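Phosphodiesterase (Candida albicans, PDB 6CPU) is a largely helical phosphodiesterase-family protein of the HD superfamily that carries zinc and magnesium ions in this model. Local coordinates at residues T40-T52 with I91-Q104. Sequence-based numbering, arbitrary orientation.
Sequences TDSNVPIVIIFPT and IQFFFTHLNILMIQ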
ATOM      1  N   THR A  40      -9.994   3.427  -9.084  1.00 22.89           N
ATOM      2  CA  THR A  40      -9.975   2.528 -10.237  1.00 23.42           C
ATOM      3  C   THR A  40      -8.575   2.498 -10.857  1.00 22.15           C
ATOM      4  O   THR A  40      -7.868   3.503 -10.825  1.00 20.56           O
ATOM      5  CB  THR A  40     -11.004   2.981 -11.291  1.00 24.36           C
ATOM      6  OG1 THR A  40     -10.800   4.362 -11.608  1.00 25.88           O
ATOM      7  CG2 THR A  40     -12.431   2.806 -10.762  1.00 25.25           C
ATOM      8  N   ASP A  41      -8.182   1.350 -11.408  1.00 21.30           N
ATOM      9  CA  ASP A  41      -6.920   1.251 -12.169  1.00 21.58           C
ATOM     10  C   ASP A  41      -6.983   2.160 -13.394  1.00 22.50           C
ATOM     11  O   ASP A  41      -8.031   2.259 -14.022  1.00 22.57           O
ATOM     12  CB  ASP A  41      -6.678  -0.182 -12.678  1.00 21.20           C
ATOM     13  CG  ASP A  41      -6.568  -1.216 -11.568  1.00 21.16           C
ATOM     14  OD1 ASP A  41      -5.872  -0.953 -10.562  1.00 20.30           O
ATOM     15  OD2 ASP A  41      -7.189  -2.311 -11.712  1.00 19.83           O
ATOM     16  N   SER A  42      -5.867   2.803 -13.756  1.00 23.40           N
ATOM     17  CA  SER A  42      -5.766   3.452 -15.064  1.00 25.40           C
ATOM     18  C   SER A  42      -5.926   2.348 -16.095  1.00 24.61           C
ATOM     19  O   SER A  42      -5.244   1.327 -16.018  1.00 24.68           O
ATOM     20  CB  SER A  42      -4.415   4.158 -15.238  1.00 27.16           C
ATOM     21  OG  SER A  42      -4.427   4.989 -16.393  1.00 31.17           O
ATOM     22  N   ASN A  43      -6.855   2.518 -17.029  1.00 23.83           N
ATOM     23  CA  ASN A  43      -7.181   1.432 -17.950  1.00 24.94           C
ATOM     24  C   ASN A  43      -7.129   1.821 -19.425  1.00 24.36           C
ATOM     25  O   ASN A  43      -7.719   1.156 -20.277  1.00 22.73           O
ATOM     26  CB  ASN A  43      -8.524   0.807 -17.571  1.00 26.35           C
ATOM     27  CG  ASN A  43      -9.697   1.661 -17.965  1.00 28.49           C
ATOM     28  OD1 ASN A  43      -9.583   2.883 -18.067  1.00 28.24           O
ATOM     29  ND2 ASN A  43     -10.841   1.017 -18.209  1.00 31.30           N
ATOM     30  N   VAL A  44      -6.401   2.893 -19.713  1.00 24.48           N
ATOM     31  CA  VAL A  44      -6.151   3.319 -21.088  1.00 25.99           C
ATOM     32  C   VAL A  44      -4.657   3.587 -21.238  1.00 24.92           C
ATOM     33  O   VAL A  44      -4.003   4.014 -20.271  1.00 25.35           O
ATOM     34  CB  VAL A  44      -6.948   4.593 -21.480  1.00 28.00           C
ATOM     35  CG1 VAL A  44      -8.445   4.285 -21.552  1.00 29.88           C
ATOM     36  CG2 VAL A  44      -6.686   5.743 -20.530  1.00 29.06           C
ATOM     37  N   PRO A  45      -4.100   3.341 -22.428  1.00 23.96           N
ATOM     38  CA  PRO A  45      -2.700   3.698 -22.607  1.00 23.72           C
ATOM     39  C   PRO A  45      -2.531   5.206 -22.581  1.00 22.38           C
ATOM     40  O   PRO A  45      -3.430   5.935 -23.031  1.00 22.27           O
ATOM     41  CB  PRO A  45      -2.352   3.155 -23.986  1.00 24.81           C
ATOM     42  CG  PRO A  45      -3.449   2.235 -24.358  1.00 25.70           C
ATOM     43  CD  PRO A  45      -4.660   2.650 -23.598  1.00 25.13           C
ATOM     44  N   ILE A  46      -1.407   5.655 -22.035  1.00 21.69           N
ATOM     45  CA  ILE A  46      -1.071   7.063 -21.991  1.00 21.92           C
ATOM     46  C   ILE A  46       0.123   7.293 -22.909  1.00 22.95           C
ATOM     47  O   ILE A  46       1.144   6.594 -22.809  1.00 22.33           O
ATOM     48  CB  ILE A  46      -0.756   7.533 -20.565  1.00 21.37           C
ATOM     49  CG1 ILE A  46      -2.018   7.459 -19.699  1.00 21.74           C
ATOM     50  CG2 ILE A  46      -0.167   8.954 -20.573  1.00 22.12           C
ATOM     51  CD1 ILE A  46      -1.758   7.682 -18.230  1.00 21.82           C
ATOM     52  N   VAL A  47      -0.008   8.267 -23.806  1.00 22.89           N
ATOM     53  CA  VAL A  47       1.090   8.656 -24.705  1.00 24.18           C
ATOM     54  C   VAL A  47       1.597  10.024 -24.278  1.00 23.01           C
ATOM     55  O   VAL A  47       0.804  10.962 -24.147  1.00 22.40           O
ATOM     56  CB  VAL A  47       0.644   8.722 -26.186  1.00 26.04           C
ATOM     57  CG1 VAL A  47       1.790   9.203 -27.068  1.00 27.48           C
ATOM     58  CG2 VAL A  47       0.128   7.373 -26.659  1.00 26.72           C
ATOM     59  N   ILE A  48       2.897  10.135 -24.019  1.00 23.46           N
ATOM     60  CA  ILE A  48       3.512  11.429 -23.705  1.00 23.70           C
ATOM     61  C   ILE A  48       4.378  11.878 -24.884  1.00 26.49           C
ATOM     62  O   ILE A  48       5.261  11.154 -25.316  1.00 25.59           O
ATOM     63  CB  ILE A  48       4.333  11.395 -22.406  1.00 23.47           C
ATOM     64  CG1 ILE A  48       3.453  10.936 -21.236  1.00 23.93           C
ATOM     65  CG2 ILE A  48       4.906  12.772 -22.092  1.00 23.29           C
ATOM     66  CD1 ILE A  48       4.188  10.830 -19.916  1.00 24.49           C
ATOM     67  N   ILE A  49       4.104  13.084 -25.383  1.00 27.60           N
ATOM     68  CA  ILE A  49       4.837  13.654 -26.522  1.00 28.44           C
ATOM     69  C   ILE A  49       5.792  14.716 -26.003  1.00 29.84           C
ATOM     70  O   ILE A  49       5.366  15.746 -25.477  1.00 30.21           O
ATOM     71  CB  ILE A  49       3.884  14.257 -27.578  1.00 29.54           C
ATOM     72  CG1 ILE A  49       2.753  13.275 -27.893  1.00 29.90           C
ATOM     73  CG2 ILE A  49       4.649  14.588 -28.863  1.00 30.44           C
ATOM     74  CD1 ILE A  49       1.710  13.811 -28.857  1.00 30.60           C
ATOM     75  N   PHE A  50       7.085  14.426 -26.126  1.00 30.90           N
ATOM     76  CA  PHE A  50       8.155  15.365 -25.794  1.00 34.04           C
ATOM     77  C   PHE A  50       8.629  16.099 -27.051  1.00 36.46           C
ATOM     78  O   PHE A  50       8.350  15.657 -28.168  1.00 35.83           O
ATOM     79  CB  PHE A  50       9.351  14.623 -25.195  1.00 34.12           C
ATOM     80  CG  PHE A  50       9.094  14.054 -23.841  1.00 34.07           C
ATOM     81  CD1 PHE A  50       9.279  14.828 -22.706  1.00 35.20           C
ATOM     82  CD2 PHE A  50       8.665  12.741 -23.695  1.00 36.26           C
ATOM     83  CE1 PHE A  50       9.048  14.309 -21.442  1.00 35.52           C
ATOM     84  CE2 PHE A  50       8.434  12.215 -22.432  1.00 35.08           C
ATOM     85  CZ  PHE A  50       8.632  12.999 -21.307  1.00 34.68           C
ATOM     86  N   PRO A  51       9.351  17.222 -26.873  1.00 39.73           N
ATOM     87  CA  PRO A  51      10.012  17.890 -28.011  1.00 43.47           C
ATOM     88  C   PRO A  51      11.115  17.024 -28.613  1.00 46.93           C
ATOM     89  O   PRO A  51      11.772  16.275 -27.881  1.00 47.96           O
ATOM     90  CB  PRO A  51      10.624  19.153 -27.389  1.00 42.19           C
ATOM     91  CG  PRO A  51      10.004  19.306 -26.047  1.00 41.82           C
ATOM     92  CD  PRO A  51       9.536  17.955 -25.607  1.00 41.13           C
ATOM     93  N   THR A  52      11.329  17.135 -29.925  1.00 52.24           N
ATOM     94  CA  THR A  52      12.373  16.354 -30.604  1.00 55.78           C
ATOM     95  C   THR A  52      13.762  16.757 -30.113  1.00 56.13           C
ATOM     96  O   THR A  52      13.956  17.852 -29.583  1.00 58.30           O
ATOM     97  CB  THR A  52      12.334  16.513 -32.141  1.00 58.30           C
ATOM     98  OG1 THR A  52      12.523  17.890 -32.489  1.00 60.52           O
ATOM     99  CG2 THR A  52      11.009  16.007 -32.721  1.00 59.37           C
ATOM    100  N   ILE A  91       9.925   9.646 -15.910  1.00 20.72           N
ATOM    101  CA  ILE A  91       8.643   9.041 -16.278  1.00 21.54           C
ATOM    102  C   ILE A  91       8.709   7.509 -16.175  1.00 22.38           C
ATOM    103  O   ILE A  91       7.825   6.874 -15.589  1.00 20.18           O
ATOM    104  CB  ILE A  91       8.231   9.479 -17.711  1.00 22.46           C
ATOM    105  CG1 ILE A  91       7.869  10.977 -17.759  1.00 22.80           C
ATOM    106  CG2 ILE A  91       7.075   8.658 -18.246  1.00 22.08           C
ATOM    107  CD1 ILE A  91       6.829  11.425 -16.742  1.00 23.51           C
ATOM    108  N   GLN A  92       9.754   6.922 -16.750  1.00 21.16           N
ATOM    109  CA  GLN A  92       9.949   5.474 -16.718  1.00 23.70           C
ATOM    110  C   GLN A  92       9.936   4.903 -15.288  1.00 21.84           C
ATOM    111  O   GLN A  92       9.347   3.840 -15.038  1.00 22.28           O
ATOM    112  CB  GLN A  92      11.273   5.144 -17.406  1.00 26.14           C
ATOM    113  CG  GLN A  92      11.496   3.696 -17.764  1.00 31.57           C
ATOM    114  CD  GLN A  92      12.892   3.445 -18.319  1.00 35.14           C
ATOM    115  OE1 GLN A  92      13.874   4.087 -17.916  1.00 39.30           O
ATOM    116  NE2 GLN A  92      12.991   2.509 -19.239  1.00 38.03           N
ATOM    117  N   PHE A  93      10.613   5.582 -14.365  1.00 20.10           N
ATOM    118  CA  PHE A  93      10.789   5.083 -13.007  1.00 20.57           C
ATOM    119  C   PHE A  93       9.622   5.438 -12.105  1.00 20.26           C
ATOM    120  O   PHE A  93       9.046   4.564 -11.458  1.00 22.00           O
ATOM    121  CB  PHE A  93      12.078   5.606 -12.359  1.00 20.38           C
ATOM    122  CG  PHE A  93      12.300   5.069 -10.966  1.00 19.83           C
ATOM    123  CD1 PHE A  93      12.737   3.768 -10.781  1.00 19.75           C
ATOM    124  CD2 PHE A  93      12.038   5.845  -9.855  1.00 20.25           C
ATOM    125  CE1 PHE A  93      12.920   3.256  -9.510  1.00 19.15           C
ATOM    126  CE2 PHE A  93      12.220   5.347  -8.576  1.00 19.87           C
ATOM    127  CZ  PHE A  93      12.676   4.051  -8.405  1.00 19.09           C
ATOM    128  N   PHE A  94       9.283   6.715 -12.040  1.00 18.96           N
ATOM    129  CA  PHE A  94       8.245   7.159 -11.101  1.00 18.92           C
ATOM    130  C   PHE A  94       6.837   6.865 -11.582  1.00 18.27           C
ATOM    131  O   PHE A  94       5.930   6.813 -10.770  1.00 18.87           O
ATOM    132  CB  PHE A  94       8.389   8.637 -10.762  1.00 19.81           C
ATOM    133  CG  PHE A  94       9.674   8.950 -10.045  1.00 20.89           C
ATOM    134  CD1 PHE A  94       9.804   8.714  -8.688  1.00 21.19           C
ATOM    135  CD2 PHE A  94      10.765   9.442 -10.745  1.00 21.39           C
ATOM    136  CE1 PHE A  94      10.993   8.999  -8.031  1.00 23.01           C
ATOM    137  CE2 PHE A  94      11.958   9.706 -10.098  1.00 21.80           C
ATOM    138  CZ  PHE A  94      12.072   9.488  -8.743  1.00 22.24           C
ATOM    139  N   PHE A  95       6.642   6.683 -12.885  1.00 18.94           N
ATOM    140  CA  PHE A  95       5.279   6.488 -13.426  1.00 19.12           C
ATOM    141  C   PHE A  95       5.118   5.195 -14.225  1.00 20.40           C
ATOM    142  O   PHE A  95       4.253   5.065 -15.102  1.00 21.29           O
ATOM    143  CB  PHE A  95       4.824   7.760 -14.160  1.00 18.26           C
ATOM    144  CG  PHE A  95       4.776   8.947 -13.255  1.00 19.27           C
ATOM    145  CD1 PHE A  95       3.776   9.056 -12.294  1.00 18.67           C
ATOM    146  CD2 PHE A  95       5.777   9.917 -13.284  1.00 19.64           C
ATOM    147  CE1 PHE A  95       3.755  10.113 -11.410  1.00 19.34           C
ATOM    148  CE2 PHE A  95       5.751  10.983 -12.405  1.00 19.93           C
ATOM    149  CZ  PHE A  95       4.739  11.093 -11.469  1.00 19.38           C
ATOM    150  N   THR A  96       5.922   4.214 -13.843  1.00 22.03           N
ATOM    151  CA  THR A  96       5.874   2.863 -14.398  1.00 24.56           C
ATOM    152  C   THR A  96       4.444   2.304 -14.353  1.00 24.07           C
ATOM    153  O   THR A  96       3.961   1.695 -15.309  1.00 26.04           O
ATOM    154  CB  THR A  96       6.887   1.924 -13.652  1.00 26.69           C
ATOM    155  OG1 THR A  96       6.875   0.624 -14.245  1.00 31.34           O
ATOM    156  CG2 THR A  96       6.580   1.780 -12.158  1.00 27.60           C
ATOM    157  N   HIS A  97       3.755   2.582 -13.253  1.00 22.85           N
ATOM    158  CA  HIS A  97       2.409   2.064 -12.993  1.00 22.55           C
ATOM    159  C   HIS A  97       1.311   2.576 -13.928  1.00 23.18           C
ATOM    160  O   HIS A  97       0.202   2.053 -13.888  1.00 23.63           O
ATOM    161  CB  HIS A  97       2.008   2.367 -11.540  1.00 21.31           C
ATOM    162  CG  HIS A  97       1.908   3.829 -11.228  1.00 19.72           C
ATOM    163  ND1 HIS A  97       3.016   4.621 -11.006  1.00 19.48           N
ATOM    164  CD2 HIS A  97       0.832   4.639 -11.070  1.00 18.60           C
ATOM    165  CE1 HIS A  97       2.629   5.861 -10.764  1.00 19.07           C
ATOM    166  NE2 HIS A  97       1.307   5.889 -10.754  1.00 18.99           N
ATOM    167  N   LEU A  98       1.615   3.566 -14.770  1.00 22.20           N
ATOM    168  CA  LEU A  98       0.613   4.215 -15.621  1.00 22.89           C
ATOM    169  C   LEU A  98       0.551   3.838 -17.114  1.00 23.98           C
ATOM    170  O   LEU A  98      -0.127   4.531 -17.880  1.00 25.04           O
ATOM    171  CB  LEU A  98       0.764   5.743 -15.499  1.00 22.60           C
ATOM    172  CG  LEU A  98       0.467   6.326 -14.120  1.00 22.44           C
ATOM    173  CD1 LEU A  98       0.662   7.837 -14.143  1.00 21.89           C
ATOM    174  CD2 LEU A  98      -0.949   5.984 -13.679  1.00 24.09           C
ATOM    175  N   ASN A  99       1.238   2.787 -17.535  1.00 21.83           N
ATOM    176  CA  ASN A  99       1.133   2.276 -18.932  1.00 20.92           C
ATOM    177  C   ASN A  99       1.435   3.348 -19.973  1.00 21.02           C
ATOM    178  O   ASN A  99       0.608   3.633 -20.838  1.00 19.58           O
ATOM    179  CB  ASN A  99      -0.247   1.692 -19.190  1.00 21.80           C
ATOM    180  CG  ASN A  99      -0.691   0.784 -18.082  1.00 22.17           C
ATOM    181  OD1 ASN A  99      -0.076  -0.265 -17.850  1.00 22.29           O
ATOM    182  ND2 ASN A  99      -1.743   1.191 -17.362  1.00 20.96           N
ATOM    183  N   ILE A 100       2.615   3.954 -19.847  1.00 20.29           N
ATOM    184  CA  ILE A 100       2.985   5.112 -20.666  1.00 21.41           C
ATOM    185  C   ILE A 100       3.875   4.706 -21.843  1.00 23.18           C
ATOM    186  O   ILE A 100       4.820   3.931 -21.667  1.00 22.10           O
ATOM    187  CB  ILE A 100       3.710   6.175 -19.818  1.00 21.62           C
ATOM    188  CG1 ILE A 100       2.738   6.831 -18.831  1.00 21.60           C
ATOM    189  CG2 ILE A 100       4.365   7.223 -20.706  1.00 22.89           C
ATOM    190  CD1 ILE A 100       3.393   7.581 -17.692  1.00 22.05           C
ATOM    191  N   LEU A 101       3.555   5.230 -23.026  1.00 21.88           N
ATOM    192  CA  LEU A 101       4.457   5.247 -24.188  1.00 24.47           C
ATOM    193  C   LEU A 101       4.955   6.673 -24.411  1.00 24.80           C
ATOM    194  O   LEU A 101       4.145   7.596 -24.516  1.00 25.79           O
ATOM    195  CB  LEU A 101       3.716   4.803 -25.438  1.00 26.12           C
ATOM    196  CG  LEU A 101       4.562   4.721 -26.708  1.00 29.50           C
ATOM    197  CD1 LEU A 101       5.733   3.767 -26.505  1.00 31.33           C
ATOM    198  CD2 LEU A 101       3.703   4.272 -27.865  1.00 30.85           C
ATOM    199  N   MET A 102       6.269   6.850 -24.469  1.00 24.73           N
ATOM    200  CA  MET A 102       6.874   8.161 -24.701  1.00 26.31           C
ATOM    201  C   MET A 102       7.336   8.265 -26.149  1.00 28.37           C
ATOM    202  O   MET A 102       8.008   7.361 -26.651  1.00 26.90           O
ATOM    203  CB  MET A 102       8.072   8.370 -23.777  1.00 27.38           C
ATOM    204  CG  MET A 102       7.704   8.516 -22.313  1.00 28.18           C
ATOM    205  SD  MET A 102       9.122   8.781 -21.232  1.00 31.18           S
ATOM    206  CE  MET A 102       9.778   7.133 -21.081  1.00 33.07           C
ATOM    207  N   ILE A 103       6.980   9.362 -26.811  1.00 30.38           N
ATOM    208  CA  ILE A 103       7.489   9.650 -28.154  1.00 33.03           C
ATOM    209  C   ILE A 103       8.091  11.049 -28.212  1.00 37.01           C
ATOM    210  O   ILE A 103       7.775  11.905 -27.390  1.00 35.34           O
ATOM    211  CB  ILE A 103       6.392   9.512 -29.242  1.00 34.33           C
ATOM    212  CG1 ILE A 103       5.360  10.633 -29.152  1.00 36.59           C
ATOM    213  CG2 ILE A 103       5.699   8.160 -29.147  1.00 34.23           C
ATOM    214  CD1 ILE A 103       4.185  10.449 -30.092  1.00 37.97           C
ATOM    215  N   GLN A 104       8.974  11.281 -29.180  1.00 42.46           N
ATOM    216  CA  GLN A 104       9.428  12.644 -29.470  1.00 46.87           C
ATOM    217  C   GLN A 104       9.415  12.930 -30.972  1.00 51.39           C
ATOM    218  O   GLN A 104      10.032  12.218 -31.764  1.00 52.75           O
ATOM    219  CB  GLN A 104      10.799  12.938 -28.849  1.00 48.28           C
ATOM    220  CG  GLN A 104      11.692  11.741 -28.585  1.00 48.80           C
ATOM    221  CD  GLN A 104      13.094  12.156 -28.175  1.00 50.33           C
ATOM    222  OE1 GLN A 104      13.348  13.326 -27.887  1.00 51.50           O
ATOM    223  NE2 GLN A 104      14.015  11.200 -28.153  1.00 51.81           N
TER
HETATM  224  O   HOH W   1      -3.343  -0.224 -15.030  1.00 21.00           O
HETATM  225  O   HOH W   2      -2.637   3.913 -17.955  1.00 25.13           O
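Ile48 meets Ile100 and Ile91 on one face of a parallel sheet, the apolar centre of the contact. The CD1 methyl of Ile48 lies 3.7 Å from Ile100 CG2 and, reaching tip to tip, 4.0 Å from Ile91 CG2 in the last turn of helix 84-94. With CG1 anti to the carbonyl carbon (chi1 -57°), Ile48 projects this methyl between helix and strand. Further along the same side, Met102 SD stands 3.7 Å from Phe50 CE2, an oblique Met-aromatic contact, with Met102 CG at the ring edge in plane; the Phe50 and Phe84 rings meet edge-to-face. The other face carries Val47, Ile49, Leu101 and Ile103, with helix 110-124 against Val47 and Leu101. Here Ile103 CD1 lies 3.9 Å from Ile49 CG1, because chi1 of 71° sets Ile103 CG1 between backbone N and carbonyl carbon.

Between these layers the backbones pair in parallel register, the strand axes 22° apart. Ile46 and Ile48 each donate through N and accept through O, and Phe50 N closes the ladder on Ile103 O; Ile48 N to Leu101 O and Ile103 N to Ile48 O both measure 2.9 Å. Strand 2-6 bonds the other edge of 46-49, leaving 100-103 outermost in this chain; helix 84-94, packed on the Ile48 face, makes the pair a beta-alpha-beta crossover in a four-stranded parallel sheet.

At the polar end, water takes over. One molecule gives its hydrogens to Val44 O and Leu98 O, the latter 2.6 Å from the water oxygen, and accepts from Ser42 OG and Asn99 ND2; a second joins Ser42 O to the same amide nitrogen. Four bonds hold the first water; the chemistry implies a backbone-tied strand pair, flanked on both faces by mostly branched aliphatic side chains and continued by solvent where the chains diverge.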